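Local coordinates for protein AtxE2 (Asticcacaulis excentricus, PDB 5TXE) that hydrolyses the isopeptide bond of the lasso peptides Astexin-2 and Astexin-3, opening their threaded fold and converting them to linear peptides, at residues Ala47-Met52 / Arg372-Leu377; Met52-Thr57 / Leu350-Glu355; Glu56-Leu61 / Asn127-Pro132; Tyr69-Val74 / Met88-Thr93; Glu107-Thr112 / Leu144-Gly149. The protein carries 1 engineered substitution. One frame throughout, in Å; residues are numbered along the deposited sequence.

Contact 1 of 5, residues Ala47-Met52 / Arg372-Leu377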
# COMPACT_ATOMS: atom_id res chain seq x y z
N ALA A 47 2.78 -11.61 11.19
CA ALA A 47 3.68 -11.68 10.07
C ALA A 47 2.97 -11.36 8.77
O ALA A 47 1.73 -11.33 8.75
CB ALA A 47 4.27 -13.06 9.99
N ASP A 48 3.76 -11.05 7.75
CA ASP A 48 3.26 -10.67 6.44
C ASP A 48 4.13 -11.31 5.34
O ASP A 48 5.21 -11.85 5.60
CB ASP A 48 3.20 -9.14 6.28
CG ASP A 48 1.97 -8.65 5.40
OD1 ASP A 48 1.17 -9.48 4.83
OD2 ASP A 48 1.84 -7.40 5.25
N ILE A 49 3.59 -11.29 4.12
CA ILE A 49 4.26 -11.80 2.94
C ILE A 49 4.15 -10.77 1.85
O ILE A 49 3.04 -10.36 1.48
CB ILE A 49 3.55 -13.08 2.45
CG1 ILE A 49 3.67 -14.18 3.49
CG2 ILE A 49 4.15 -13.54 1.14
CD1 ILE A 49 2.69 -15.33 3.30
N GLY A 50 5.29 -10.28 1.38
CA GLY A 50 5.31 -9.23 0.33
C GLY A 50 5.06 -7.81 0.85
O GLY A 50 4.91 -7.58 2.04
N THR A 51 5.00 -6.84 -0.05
CA THR A 51 4.85 -5.45 0.33
C THR A 51 3.54 -5.23 1.05
O THR A 51 2.54 -5.99 0.90
CB THR A 51 5.04 -4.51 -0.92
OG1 THR A 51 5.17 -3.15 -0.54
CG2 THR A 51 3.92 -4.63 -1.92
N MET A 52 3.51 -4.13 1.78
CA MET A 52 2.41 -3.81 2.64
C MET A 52 1.07 -3.88 1.94
O MET A 52 0.16 -4.51 2.43
CB MET A 52 2.56 -2.41 3.23
CG MET A 52 3.77 -2.32 4.16
SD MET A 52 3.82 -0.75 5.07
CE MET A 52 2.05 -0.42 5.23
N ARG A 372 -2.59 -12.09 5.70
CA ARG A 372 -2.11 -12.68 4.52
C ARG A 372 -1.51 -14.09 4.75
O ARG A 372 -0.64 -14.31 5.61
CB ARG A 372 -1.10 -11.76 3.85
CG ARG A 372 -1.01 -11.94 2.37
CD ARG A 372 -0.13 -10.87 1.72
NE ARG A 372 -0.80 -9.59 1.79
CZ ARG A 372 -0.18 -8.43 1.72
NH1 ARG A 372 1.14 -8.37 1.57
NH2 ARG A 372 -0.87 -7.30 1.77
N ARG A 373 -1.98 -15.02 3.91
CA ARG A 373 -1.51 -16.38 3.92
C ARG A 373 -1.53 -16.91 2.51
O ARG A 373 -2.04 -16.26 1.58
CB ARG A 373 -2.46 -17.19 4.77
CG ARG A 373 -3.84 -17.20 4.21
CD ARG A 373 -4.72 -18.24 4.83
NE ARG A 373 -6.06 -18.08 4.30
CZ ARG A 373 -7.14 -18.82 4.63
NH1 ARG A 373 -7.09 -19.80 5.53
NH2 ARG A 373 -8.29 -18.53 4.06
N LEU A 374 -0.96 -18.09 2.35
CA LEU A 374 -1.03 -18.79 1.07
C LEU A 374 -2.17 -19.82 1.09
O LEU A 374 -2.43 -20.48 2.08
CB LEU A 374 0.26 -19.50 0.76
CG LEU A 374 1.42 -18.78 0.08
CD1 LEU A 374 1.32 -17.28 0.10
CD2 LEU A 374 2.73 -19.27 0.63
N VAL A 375 -2.77 -20.00 -0.08
CA VAL A 375 -4.01 -20.70 -0.28
C VAL A 375 -3.90 -21.35 -1.64
O VAL A 375 -3.13 -20.88 -2.50
CB VAL A 375 -5.07 -19.60 -0.17
CG1 VAL A 375 -5.85 -19.30 -1.42
CG2 VAL A 375 -5.80 -19.62 1.14
N THR A 376 -4.59 -22.49 -1.83
CA THR A 376 -4.76 -23.08 -3.19
C THR A 376 -6.19 -23.00 -3.62
O THR A 376 -7.09 -23.18 -2.84
CB THR A 376 -4.30 -24.56 -3.34
OG1 THR A 376 -5.02 -25.37 -2.43
CG2 THR A 376 -2.87 -24.72 -3.02
N LEU A 377 -6.40 -22.65 -4.85
CA LEU A 377 -7.74 -22.53 -5.36
C LEU A 377 -7.91 -23.61 -6.45
O LEU A 377 -7.17 -23.65 -7.43
CB LEU A 377 -7.92 -21.14 -5.91
CG LEU A 377 -9.28 -20.48 -5.79
CD1 LEU A 377 -10.04 -20.86 -4.54
CD2 LEU A 377 -9.11 -18.99 -5.75
O HOH W 1 -1.46 -9.42 6.23

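Contact 2 of 5, residues Met52-Thr57 / Leu350-Glu355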
# COMPACT_ATOMS: atom_id res chain seq x y z
N MET A 52 3.51 -4.13 1.78
CA MET A 52 2.41 -3.81 2.64
C MET A 52 1.07 -3.88 1.94
O MET A 52 0.16 -4.51 2.43
CB MET A 52 2.56 -2.41 3.23
CG MET A 52 3.77 -2.32 4.16
SD MET A 52 3.82 -0.75 5.07
CE MET A 52 2.05 -0.42 5.23
N SER A 53 0.97 -3.21 0.82
CA SER A 53 -0.28 -3.12 0.12
C SER A 53 -0.16 -3.91 -1.15
O SER A 53 0.46 -3.48 -2.08
CB SER A 53 -0.59 -1.65 -0.20
OG SER A 53 -1.70 -1.58 -1.07
N ALA A 54 -0.74 -5.10 -1.17
CA ALA A 54 -0.55 -6.01 -2.26
C ALA A 54 -1.84 -6.22 -3.01
O ALA A 54 -2.90 -6.20 -2.42
CB ALA A 54 -0.09 -7.34 -1.72
N SER A 55 -1.73 -6.43 -4.30
CA SER A 55 -2.91 -6.70 -5.10
C SER A 55 -2.66 -7.88 -6.05
O SER A 55 -1.68 -8.65 -5.91
CB SER A 55 -3.30 -5.42 -5.86
OG SER A 55 -2.31 -5.13 -6.83
N GLU A 56 -3.52 -8.01 -7.06
CA GLU A 56 -3.48 -9.19 -7.95
C GLU A 56 -2.18 -9.49 -8.61
O GLU A 56 -1.83 -10.63 -8.75
CB GLU A 56 -4.55 -9.09 -9.05
CG GLU A 56 -5.97 -9.27 -8.58
CD GLU A 56 -6.63 -7.95 -8.26
OE1 GLU A 56 -5.95 -7.04 -7.69
OE2 GLU A 56 -7.82 -7.80 -8.60
N THR A 57 -1.46 -8.46 -9.02
CA THR A 57 -0.21 -8.65 -9.73
C THR A 57 1.02 -8.49 -8.88
O THR A 57 2.14 -8.40 -9.39
CB THR A 57 -0.10 -7.64 -10.91
OG1 THR A 57 -0.09 -6.33 -10.39
CG2 THR A 57 -1.33 -7.71 -11.81
N LEU A 350 -8.92 -10.53 -0.97
CA LEU A 350 -8.01 -10.35 -2.06
C LEU A 350 -7.30 -11.65 -2.33
O LEU A 350 -7.02 -12.41 -1.41
CB LEU A 350 -6.95 -9.30 -1.68
CG LEU A 350 -7.45 -7.90 -1.33
CD1 LEU A 350 -6.42 -7.03 -0.58
CD2 LEU A 350 -7.85 -7.24 -2.63
N LEU A 351 -6.98 -11.87 -3.60
CA LEU A 351 -6.05 -12.91 -4.02
C LEU A 351 -4.92 -12.22 -4.70
O LEU A 351 -5.14 -11.46 -5.64
CB LEU A 351 -6.68 -13.86 -5.01
CG LEU A 351 -7.82 -14.70 -4.54
CD1 LEU A 351 -8.32 -15.50 -5.75
CD2 LEU A 351 -7.41 -15.64 -3.44
N GLN A 352 -3.70 -12.49 -4.26
CA GLN A 352 -2.55 -11.74 -4.67
C GLN A 352 -1.47 -12.66 -5.19
O GLN A 352 -1.19 -13.71 -4.61
CB GLN A 352 -2.03 -10.99 -3.44
CG GLN A 352 -3.04 -10.01 -2.87
CD GLN A 352 -2.96 -9.89 -1.36
OE1 GLN A 352 -2.69 -10.85 -0.65
NE2 GLN A 352 -3.27 -8.72 -0.85
N GLY A 353 -0.81 -12.26 -6.26
CA GLY A 353 0.39 -12.97 -6.72
C GLY A 353 0.18 -14.37 -7.29
O GLY A 353 1.15 -15.14 -7.44
N CYS A 354 -1.07 -14.69 -7.58
CA CYS A 354 -1.44 -16.04 -7.97
C CYS A 354 -0.64 -16.54 -9.17
O CYS A 354 -0.41 -15.81 -10.13
CB CYS A 354 -2.90 -16.09 -8.35
SG CYS A 354 -4.16 -15.69 -7.10
N GLU A 355 -0.25 -17.79 -9.10
CA GLU A 355 0.40 -18.49 -10.21
C GLU A 355 -0.21 -19.90 -10.37
O GLU A 355 -0.66 -20.54 -9.37
CB GLU A 355 1.90 -18.61 -9.97
CG GLU A 355 2.65 -17.27 -10.10
CD GLU A 355 4.17 -17.45 -10.12
OE1 GLU A 355 4.68 -18.57 -9.87
OE2 GLU A 355 4.89 -16.46 -10.36
O HOH W 2 -3.36 -12.97 -8.29
O HOH W 3 -0.40 -12.72 -10.65

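Contact 3 of 5, residues Glu56-Leu61 / Asn127-Pro132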
# COMPACT_ATOMS: atom_id res chain seq x y z
N GLU A 56 -3.52 -8.01 -7.06
CA GLU A 56 -3.48 -9.19 -7.95
C GLU A 56 -2.18 -9.49 -8.61
O GLU A 56 -1.83 -10.63 -8.75
CB GLU A 56 -4.55 -9.09 -9.05
CG GLU A 56 -5.97 -9.27 -8.58
CD GLU A 56 -6.63 -7.95 -8.26
OE1 GLU A 56 -5.95 -7.04 -7.69
OE2 GLU A 56 -7.82 -7.80 -8.60
N THR A 57 -1.46 -8.46 -9.02
CA THR A 57 -0.21 -8.65 -9.73
C THR A 57 1.02 -8.49 -8.88
O THR A 57 2.14 -8.40 -9.39
CB THR A 57 -0.10 -7.64 -10.91
OG1 THR A 57 -0.09 -6.33 -10.39
CG2 THR A 57 -1.33 -7.71 -11.81
N THR A 58 0.86 -8.42 -7.57
CA THR A 58 2.04 -8.28 -6.70
C THR A 58 2.84 -9.57 -6.77
O THR A 58 2.32 -10.64 -6.39
CB THR A 58 1.62 -8.01 -5.25
OG1 THR A 58 0.95 -6.74 -5.15
CG2 THR A 58 2.87 -8.02 -4.35
N PRO A 59 4.09 -9.52 -7.22
CA PRO A 59 4.81 -10.79 -7.47
C PRO A 59 5.45 -11.44 -6.23
O PRO A 59 6.66 -11.65 -6.18
CB PRO A 59 5.90 -10.37 -8.44
CG PRO A 59 6.20 -8.93 -8.04
CD PRO A 59 4.90 -8.34 -7.57
N LEU A 60 4.62 -11.76 -5.26
CA LEU A 60 5.11 -12.10 -3.91
C LEU A 60 5.46 -13.58 -3.70
O LEU A 60 5.91 -13.97 -2.59
CB LEU A 60 4.14 -11.60 -2.82
CG LEU A 60 2.66 -11.84 -3.00
CD1 LEU A 60 2.40 -13.33 -3.01
CD2 LEU A 60 1.85 -11.18 -1.88
N LEU A 61 5.21 -14.40 -4.72
CA LEU A 61 5.56 -15.81 -4.65
C LEU A 61 6.02 -16.30 -5.99
O LEU A 61 5.74 -15.64 -7.01
CB LEU A 61 4.40 -16.62 -4.14
CG LEU A 61 3.14 -16.67 -4.99
CD1 LEU A 61 3.23 -17.72 -6.08
CD2 LEU A 61 1.96 -16.98 -4.10
N ASN A 127 8.20 -1.82 2.03
CA ASN A 127 9.19 -2.82 1.59
C ASN A 127 9.00 -3.33 0.19
O ASN A 127 7.88 -3.52 -0.32
CB ASN A 127 9.18 -4.01 2.58
CG ASN A 127 7.81 -4.67 2.72
OD1 ASN A 127 6.75 -4.01 2.82
ND2 ASN A 127 7.83 -5.97 2.74
N LEU A 128 10.12 -3.58 -0.45
CA LEU A 128 10.12 -4.20 -1.79
C LEU A 128 9.67 -5.62 -1.68
O LEU A 128 10.12 -6.33 -0.79
CB LEU A 128 11.53 -4.25 -2.32
CG LEU A 128 11.74 -4.74 -3.76
CD1 LEU A 128 11.14 -3.78 -4.78
CD2 LEU A 128 13.22 -4.93 -4.04
N THR A 129 8.74 -6.02 -2.53
CA THR A 129 8.33 -7.40 -2.65
C THR A 129 9.50 -8.21 -3.23
O THR A 129 10.07 -7.86 -4.26
CB THR A 129 7.12 -7.53 -3.57
OG1 THR A 129 6.00 -6.94 -2.95
CG2 THR A 129 6.74 -9.01 -3.76
N ILE A 130 9.88 -9.27 -2.54
CA ILE A 130 11.04 -10.05 -2.98
C ILE A 130 10.48 -11.31 -3.68
O ILE A 130 9.86 -12.20 -3.03
CB ILE A 130 11.93 -10.47 -1.79
CG1 ILE A 130 12.41 -9.25 -1.00
CG2 ILE A 130 13.09 -11.36 -2.27
CD1 ILE A 130 13.29 -8.32 -1.82
N GLN A 131 10.74 -11.37 -4.97
CA GLN A 131 10.37 -12.52 -5.76
C GLN A 131 11.57 -13.43 -5.99
O GLN A 131 12.53 -13.04 -6.59
CB GLN A 131 9.79 -12.13 -7.13
CG GLN A 131 8.88 -13.28 -7.60
CD GLN A 131 8.18 -13.07 -8.96
OE1 GLN A 131 8.54 -12.19 -9.78
NE2 GLN A 131 7.16 -13.89 -9.18
N PRO A 132 11.51 -14.62 -5.44
CA PRO A 132 12.59 -15.57 -5.63
C PRO A 132 12.61 -16.17 -7.02
O PRO A 132 11.55 -16.55 -7.52
CB PRO A 132 12.27 -16.69 -4.64
CG PRO A 132 10.99 -16.38 -4.04
CD PRO A 132 10.43 -15.13 -4.61
O HOH W 4 8.02 -12.77 -1.31

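Contact 4 of 5, residues Tyr69-Val74 / Met88-Thr93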
# COMPACT_ATOMS: atom_id res chain seq x y z
N TYR A 69 6.71 -26.85 -5.71
CA TYR A 69 7.09 -26.02 -4.56
C TYR A 69 6.76 -24.55 -4.80
O TYR A 69 6.71 -24.09 -5.95
CB TYR A 69 8.59 -26.20 -4.24
CG TYR A 69 8.88 -27.60 -3.80
CD1 TYR A 69 8.71 -27.98 -2.47
CD2 TYR A 69 9.29 -28.59 -4.73
CE1 TYR A 69 8.95 -29.29 -2.07
CE2 TYR A 69 9.52 -29.90 -4.33
CZ TYR A 69 9.34 -30.25 -3.00
OH TYR A 69 9.57 -31.54 -2.58
N VAL A 70 6.47 -23.84 -3.73
CA VAL A 70 6.29 -22.39 -3.81
C VAL A 70 7.29 -21.74 -2.86
O VAL A 70 7.47 -22.17 -1.73
CB VAL A 70 4.86 -21.96 -3.48
CG1 VAL A 70 4.41 -22.39 -2.11
CG2 VAL A 70 4.72 -20.45 -3.66
N ALA A 71 7.96 -20.70 -3.35
CA ALA A 71 8.93 -19.94 -2.58
C ALA A 71 8.42 -18.50 -2.40
O ALA A 71 7.83 -17.90 -3.32
CB ALA A 71 10.27 -19.93 -3.31
N PHE A 72 8.66 -17.96 -1.21
CA PHE A 72 8.16 -16.65 -0.84
C PHE A 72 8.87 -16.18 0.43
O PHE A 72 9.39 -17.02 1.17
CB PHE A 72 6.66 -16.72 -0.57
CG PHE A 72 6.26 -17.76 0.45
CD1 PHE A 72 6.20 -19.08 0.12
CD2 PHE A 72 5.97 -17.40 1.75
CE1 PHE A 72 5.82 -20.03 1.06
CE2 PHE A 72 5.62 -18.33 2.70
CZ PHE A 72 5.54 -19.66 2.35
N GLN A 73 8.87 -14.87 0.67
CA GLN A 73 9.45 -14.23 1.86
C GLN A 73 8.44 -13.88 2.89
O GLN A 73 7.37 -13.35 2.58
CB GLN A 73 10.22 -12.99 1.49
CG GLN A 73 11.00 -12.38 2.63
CD GLN A 73 11.43 -10.97 2.27
OE1 GLN A 73 12.65 -10.65 2.11
NE2 GLN A 73 10.40 -10.10 2.08
N VAL A 74 8.77 -14.22 4.14
CA VAL A 74 7.95 -13.88 5.32
C VAL A 74 8.68 -12.84 6.14
O VAL A 74 9.88 -12.91 6.29
CB VAL A 74 7.63 -15.10 6.23
CG1 VAL A 74 6.83 -14.65 7.44
CG2 VAL A 74 6.75 -16.12 5.49
N MET A 88 13.28 -16.49 3.89
CA MET A 88 12.89 -17.04 2.60
C MET A 88 12.39 -18.48 2.84
O MET A 88 13.10 -19.33 3.40
CB MET A 88 14.07 -16.96 1.66
CG MET A 88 13.79 -17.35 0.21
SD MET A 88 12.40 -16.49 -0.61
CE MET A 88 13.21 -14.91 -0.75
N VAL A 89 11.15 -18.73 2.45
CA VAL A 89 10.45 -19.97 2.74
C VAL A 89 10.09 -20.80 1.48
O VAL A 89 9.78 -20.24 0.44
CB VAL A 89 9.18 -19.70 3.47
CG1 VAL A 89 8.56 -21.01 3.98
CG2 VAL A 89 9.48 -18.81 4.68
N VAL A 90 10.23 -22.13 1.56
CA VAL A 90 9.85 -23.03 0.48
C VAL A 90 8.84 -24.01 1.06
O VAL A 90 9.02 -24.50 2.14
CB VAL A 90 11.06 -23.78 -0.05
CG1 VAL A 90 10.62 -24.86 -1.02
CG2 VAL A 90 11.99 -22.82 -0.77
N LYS A 91 7.74 -24.21 0.36
CA LYS A 91 6.64 -25.05 0.85
C LYS A 91 6.12 -25.91 -0.32
O LYS A 91 5.88 -25.39 -1.42
CB LYS A 91 5.53 -24.16 1.35
CG LYS A 91 4.22 -24.85 1.60
CD LYS A 91 4.30 -25.79 2.78
CE LYS A 91 2.89 -26.13 3.22
NZ LYS A 91 2.88 -26.98 4.42
N ALA A 92 5.96 -27.20 -0.10
CA ALA A 92 5.44 -28.10 -1.17
C ALA A 92 4.00 -27.74 -1.43
O ALA A 92 3.22 -27.57 -0.49
CB ALA A 92 5.53 -29.56 -0.75
N THR A 93 3.65 -27.61 -2.70
CA THR A 93 2.30 -27.22 -3.04
C THR A 93 1.28 -28.31 -2.76
O THR A 93 0.11 -28.01 -2.67
CB THR A 93 2.19 -26.76 -4.47
OG1 THR A 93 2.68 -27.79 -5.33
CG2 THR A 93 3.05 -25.56 -4.67

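Contact 5 of 5, residues Glu107-Thr112 / Leu144-Gly149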
# COMPACT_ATOMS: atom_id res chain seq x y z
N GLU A 107 18.11 -6.89 6.00
CA GLU A 107 17.56 -5.63 6.41
C GLU A 107 16.29 -5.29 5.60
O GLU A 107 16.10 -5.80 4.49
CB GLU A 107 18.58 -4.53 6.17
CG GLU A 107 19.74 -4.51 7.15
CD GLU A 107 20.83 -3.49 6.76
OE1 GLU A 107 20.94 -3.05 5.61
OE2 GLU A 107 21.64 -3.12 7.62
N TYR A 108 15.48 -4.38 6.14
CA TYR A 108 14.28 -3.91 5.48
C TYR A 108 14.70 -3.17 4.25
O TYR A 108 15.35 -2.16 4.33
CB TYR A 108 13.47 -3.05 6.43
CG TYR A 108 12.08 -2.65 6.02
CD1 TYR A 108 11.88 -1.61 5.13
CD2 TYR A 108 10.98 -3.22 6.62
CE1 TYR A 108 10.62 -1.17 4.81
CE2 TYR A 108 9.68 -2.79 6.29
CZ TYR A 108 9.50 -1.78 5.38
OH TYR A 108 8.24 -1.31 5.00
N LEU A 109 14.33 -3.72 3.10
CA LEU A 109 14.74 -3.21 1.80
C LEU A 109 13.61 -2.34 1.21
O LEU A 109 12.52 -2.83 0.90
CB LEU A 109 15.08 -4.38 0.88
CG LEU A 109 15.96 -4.12 -0.32
CD1 LEU A 109 16.23 -5.41 -1.07
CD2 LEU A 109 15.37 -3.11 -1.29
N PHE A 110 13.87 -1.05 1.09
CA PHE A 110 12.82 -0.15 0.68
C PHE A 110 12.48 -0.31 -0.81
O PHE A 110 13.36 -0.46 -1.64
CB PHE A 110 13.23 1.29 0.93
CG PHE A 110 13.26 1.66 2.38
CD1 PHE A 110 12.10 1.64 3.13
CD2 PHE A 110 14.46 2.02 3.00
CE1 PHE A 110 12.10 1.94 4.50
CE2 PHE A 110 14.48 2.33 4.36
CZ PHE A 110 13.29 2.27 5.10
N TRP A 111 11.20 -0.20 -1.13
CA TRP A 111 10.78 -0.09 -2.51
C TRP A 111 11.05 1.32 -2.97
O TRP A 111 10.51 2.25 -2.40
CB TRP A 111 9.27 -0.38 -2.56
CG TRP A 111 8.68 -0.53 -3.94
CD1 TRP A 111 9.29 -0.33 -5.16
CD2 TRP A 111 7.32 -0.91 -4.24
NE1 TRP A 111 8.39 -0.56 -6.17
CE2 TRP A 111 7.19 -0.92 -5.63
CE3 TRP A 111 6.21 -1.25 -3.45
CZ2 TRP A 111 6.00 -1.32 -6.26
CZ3 TRP A 111 5.03 -1.59 -4.07
CH2 TRP A 111 4.94 -1.63 -5.46
N THR A 112 11.92 1.50 -3.95
CA THR A 112 12.19 2.83 -4.47
C THR A 112 12.04 2.81 -5.96
O THR A 112 12.21 1.78 -6.58
CB THR A 112 13.65 3.35 -4.16
OG1 THR A 112 14.65 2.47 -4.68
CG2 THR A 112 13.84 3.52 -2.66
N LEU A 144 17.06 -10.88 -4.21
CA LEU A 144 17.71 -9.71 -3.61
C LEU A 144 17.59 -9.70 -2.08
O LEU A 144 16.59 -10.15 -1.54
CB LEU A 144 17.07 -8.43 -4.14
CG LEU A 144 17.02 -8.29 -5.66
CD1 LEU A 144 16.33 -6.98 -6.00
CD2 LEU A 144 18.41 -8.35 -6.24
N ARG A 145 18.62 -9.21 -1.42
CA ARG A 145 18.64 -9.10 0.03
C ARG A 145 19.66 -8.09 0.43
O ARG A 145 20.77 -8.04 -0.11
CB ARG A 145 18.94 -10.45 0.66
CG ARG A 145 19.53 -10.35 2.06
CD ARG A 145 19.68 -11.68 2.78
NE ARG A 145 20.46 -11.48 4.00
CZ ARG A 145 20.63 -12.39 4.97
NH1 ARG A 145 20.17 -13.64 4.86
NH2 ARG A 145 21.31 -12.02 6.05
N GLN A 146 19.27 -7.24 1.38
CA GLN A 146 20.10 -6.14 1.84
C GLN A 146 20.80 -6.43 3.19
O GLN A 146 20.15 -6.88 4.13
CB GLN A 146 19.22 -4.92 2.03
CG GLN A 146 19.98 -3.67 2.44
CD GLN A 146 19.08 -2.42 2.50
OE1 GLN A 146 18.37 -2.10 1.54
NE2 GLN A 146 19.12 -1.71 3.60
N ASP A 147 22.10 -6.14 3.28
CA ASP A 147 22.83 -6.19 4.54
C ASP A 147 23.84 -5.07 4.53
O ASP A 147 24.49 -4.79 3.50
CB ASP A 147 23.57 -7.52 4.75
CG ASP A 147 22.63 -8.71 4.85
OD1 ASP A 147 22.30 -9.34 3.80
OD2 ASP A 147 22.24 -9.07 5.98
N GLN A 148 23.98 -4.39 5.68
CA GLN A 148 24.86 -3.21 5.76
C GLN A 148 24.57 -2.18 4.68
O GLN A 148 25.49 -1.57 4.11
CB GLN A 148 26.37 -3.54 5.66
CG GLN A 148 27.04 -3.92 6.96
CD GLN A 148 26.63 -5.29 7.39
OE1 GLN A 148 26.70 -6.24 6.60
NE2 GLN A 148 26.17 -5.40 8.64
N GLY A 149 23.31 -1.94 4.43
CA GLY A 149 22.96 -0.86 3.53
C GLY A 149 23.13 -1.22 2.07
O GLY A 149 22.94 -0.38 1.24
O HOH W 5 16.78 -7.77 2.81
O HOH W 6 16.60 -0.20 1.34

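Contact 1 of 5, residues Ala47-Met52 / Arg372-Leu377
Arg372 drives its side chain into the turn formed by residues 49-52, and nearly all the close packing gathers round its guanidinium. CG stands anti to the backbone N (chi1 -153°), and a bend at chi3 (-70°) lays the flat group against the carbonyls of the turn. NH1 donates two hydrogen bonds, to Ile49 O (2.8 Å) and Thr51 O (2.8 Å), while NH2 reaches Met52 O at 3.0 Å. All three oxygens lie near the guanidinium plane, yet each carbonyl is approached from above its own plane. Asp48 OD1 covers one face, 3.4 Å from NH1; this salt bridge rests on charge alone, since no N-H points at the oxygen. NE carries a second ion pair with Glu366, so this buried cation is probably well compensated. An alanine here would remove all three carbonyl bonds and would probably let the turn loosen, leaving the Asp48 charge with little more than its weak, long ion pair to Arg75. The other side is looser. A water links Asp48 OD1 to Arg372 N, Ile49 CD1 meets Leu374 CD1 at a relaxed 4.0 Å, and the partly exposed Arg373 hydrogen-bonds through NE to Gln365. Leu374 also packs on Phe72 of strand 69-78, so the contact joins the first sheet of the beta-propeller to strand 373-378, which lies between strands 360-367 and 384-388.

Contact 2 of 5, residues Met52-Thr57 / Leu350-Glu355
In the beta-propeller, the irregular segment Met52-Thr57 obliquely crosses strand 350-357, an outermost strand of its antiparallel sheet, where the chain turns a corner at Gly353. Gln352, Glu56 and Ala54 bury the most surface. With CG anti to the carbonyl carbon (chi1 -62°) and a bend at chi2, Gln352 passes its CB by Ser55 O (3.4 Å) and brings its amide to Ala54, NE2 lying 3.6 Å from the methyl CB. The same NE2 donates to Ala54 O (3.0 Å), well above the carbonyl plane, and also to Glu366. A leucine here would lose both of these bonds and would probably leave the Ala54 carbonyl and the Glu366 carboxylate less well satisfied. Glu56 lays its CG 3.8 Å from Leu351 O, and its carboxylate continues to Thr305 and Arg321, tying the segment to the preceding sheet. Gly353, with positive phi, turns its N-H to Glu56 O (3.1 Å), an oxygen that two waters also grip, one of them donating at 2.8 Å while accepting from Cys354 N.

Contact 3 of 5, residues Glu56-Leu61 / Asn127-Pro132
The flat amide of Gln131 has Pro59 over one face and Leu61 O at its edge. Over the amide lie Pro59 CB, 3.6 Å from Gln131 CD, and Pro59 O, which is also only 3.1 Å from Gln131 CG. At the edge, NE2 donates to Leu61 O (3.1 Å, 160° at the hydrogen), an oxygen near the amide plane though itself met from above its carbonyl plane; OE1 has a weak bond to Arg133. An extended chain, with CG anti to the backbone N, carries the amide there. Thr129 supplies the second grip: its CG2 presses on Leu60 CA at 3.5 Å, while OG1, held by Thr51 N, passes Thr58 CG2 at 3.6 Å. Between the two backbones one water donates to both Leu60 O and Ile130 O. Pro59 is the centre of an inverse gamma turn closed by Leu60 N and Thr58 O (2.8 Å). This is loop-to-loop packing between two irregular connections of the beta-propeller, one leading into strand 61-63 of the first sheet, the other into strand 133-134 of the next.

Contact 4 of 5, residues Tyr69-Val74 / Met88-Thr93
Phe72 takes the crowded first torsion, CG between the backbone N and the carbonyl carbon (chi1 55°), which folds its ring across to the paired strand, where Val89 has CG1 anti to its own backbone N (chi1 -170°). The two then lie side by side: Val89 CB sits over the ring face, 4.0 Å from the centroid, as a CH-pi contact, and Val89 CG1 touches Phe72 CZ at 3.7 Å. Lys91 CB comes to the ring's edge, while the Lys91 amine leads away to Thr97. Val74 CG2 meets Val89 CG2 as the side chains cross obliquely. On the other face of the sheet, Tyr69 lies obliquely along Ala92, its CE1 3.7 Å from Ala92 CB, and Met88 bends at chi2 and chi3 so that SD passes Phe72 O at 3.5 Å. Between the faces runs the antiparallel ladder of a beta hairpin, with Val70-Lys91 and Phe72-Val89 as hydrogen-bonded pairs; the straightest bond is Val70 N to Lys91 O (2.8 Å, 166°). Strand 100-104 continues the sheet beyond strand 83-92. The face of Ala71 and Val90 packs on Trp134 and Leu141 of the following propeller sheet, and Phe72 on the other face meets the ring of Tyr388 from strand 384-388.

Contact 5 of 5, residues Glu107-Thr112 / Leu144-Gly149
Glu107 OE1 is the best-held polar atom here, gripped by two N-H donors from the other segment. Gly149 N reaches its syn lone pair at 2.9 Å, and Gln146 NE2 comes from above the carboxylate plane at 3.0 Å with a nearly straight bond (165°). The two side chains cross at about a right angle, both extended beyond CG, and the carboxylate stands 82° from the amide. At the other end of the same residue, Glu107 N donates to Gln146 O (2.8 Å), so Gln146 is bound at its main chain and at its tip. Two donors on one oxygen would probably favour the ionised carboxylate. Gln148 and Gly149 both have positive phi and form the type I' turn of the hairpin that joins strands 140-147 and 150-157, part of a four-stranded sheet of the beta-propeller; at Gly149 a side chain would jam against the preceding carbonyl oxygen. On the strand before the turn, Arg145 holds Asp147 side-on, NE to OD1 (2.8 Å) and NH2 to OD2 (3.1 Å), and makes a cation-pi contact with Trp154. Farther along, Leu109 CG rests 3.7 Å from Gln146 OE1, which also accepts a hydrogen bond from a water at 2.6 Å; that water accepts from Phe110 N. The Phe110 ring meets His637 and Trp641 edge-to-face, and Trp111 packs on the bound peptide.

How the contacts relate
All five contacts lie in the beta-propeller. Contacts 1, 2 and 3 follow one another along residues 47-61, neighbouring centres about 8 Å apart. Contacts 1 and 2 reach the last propeller sheet, more than 290 residues on, from the first sheet and the loop after its first strand, consistent with closure of the ring. Contact 4, centred about 11 Å from the centre of contact 1, is a hairpin within the first sheet. Contact 3 joins that sheet to the connection entering the second, to which contact 5 belongs, their centres about 14 Å apart. The Met52 side chain lies about 9 Å from that of His638, probably of the charge relay, and Trp111 of contact 5 packs on the bound peptide.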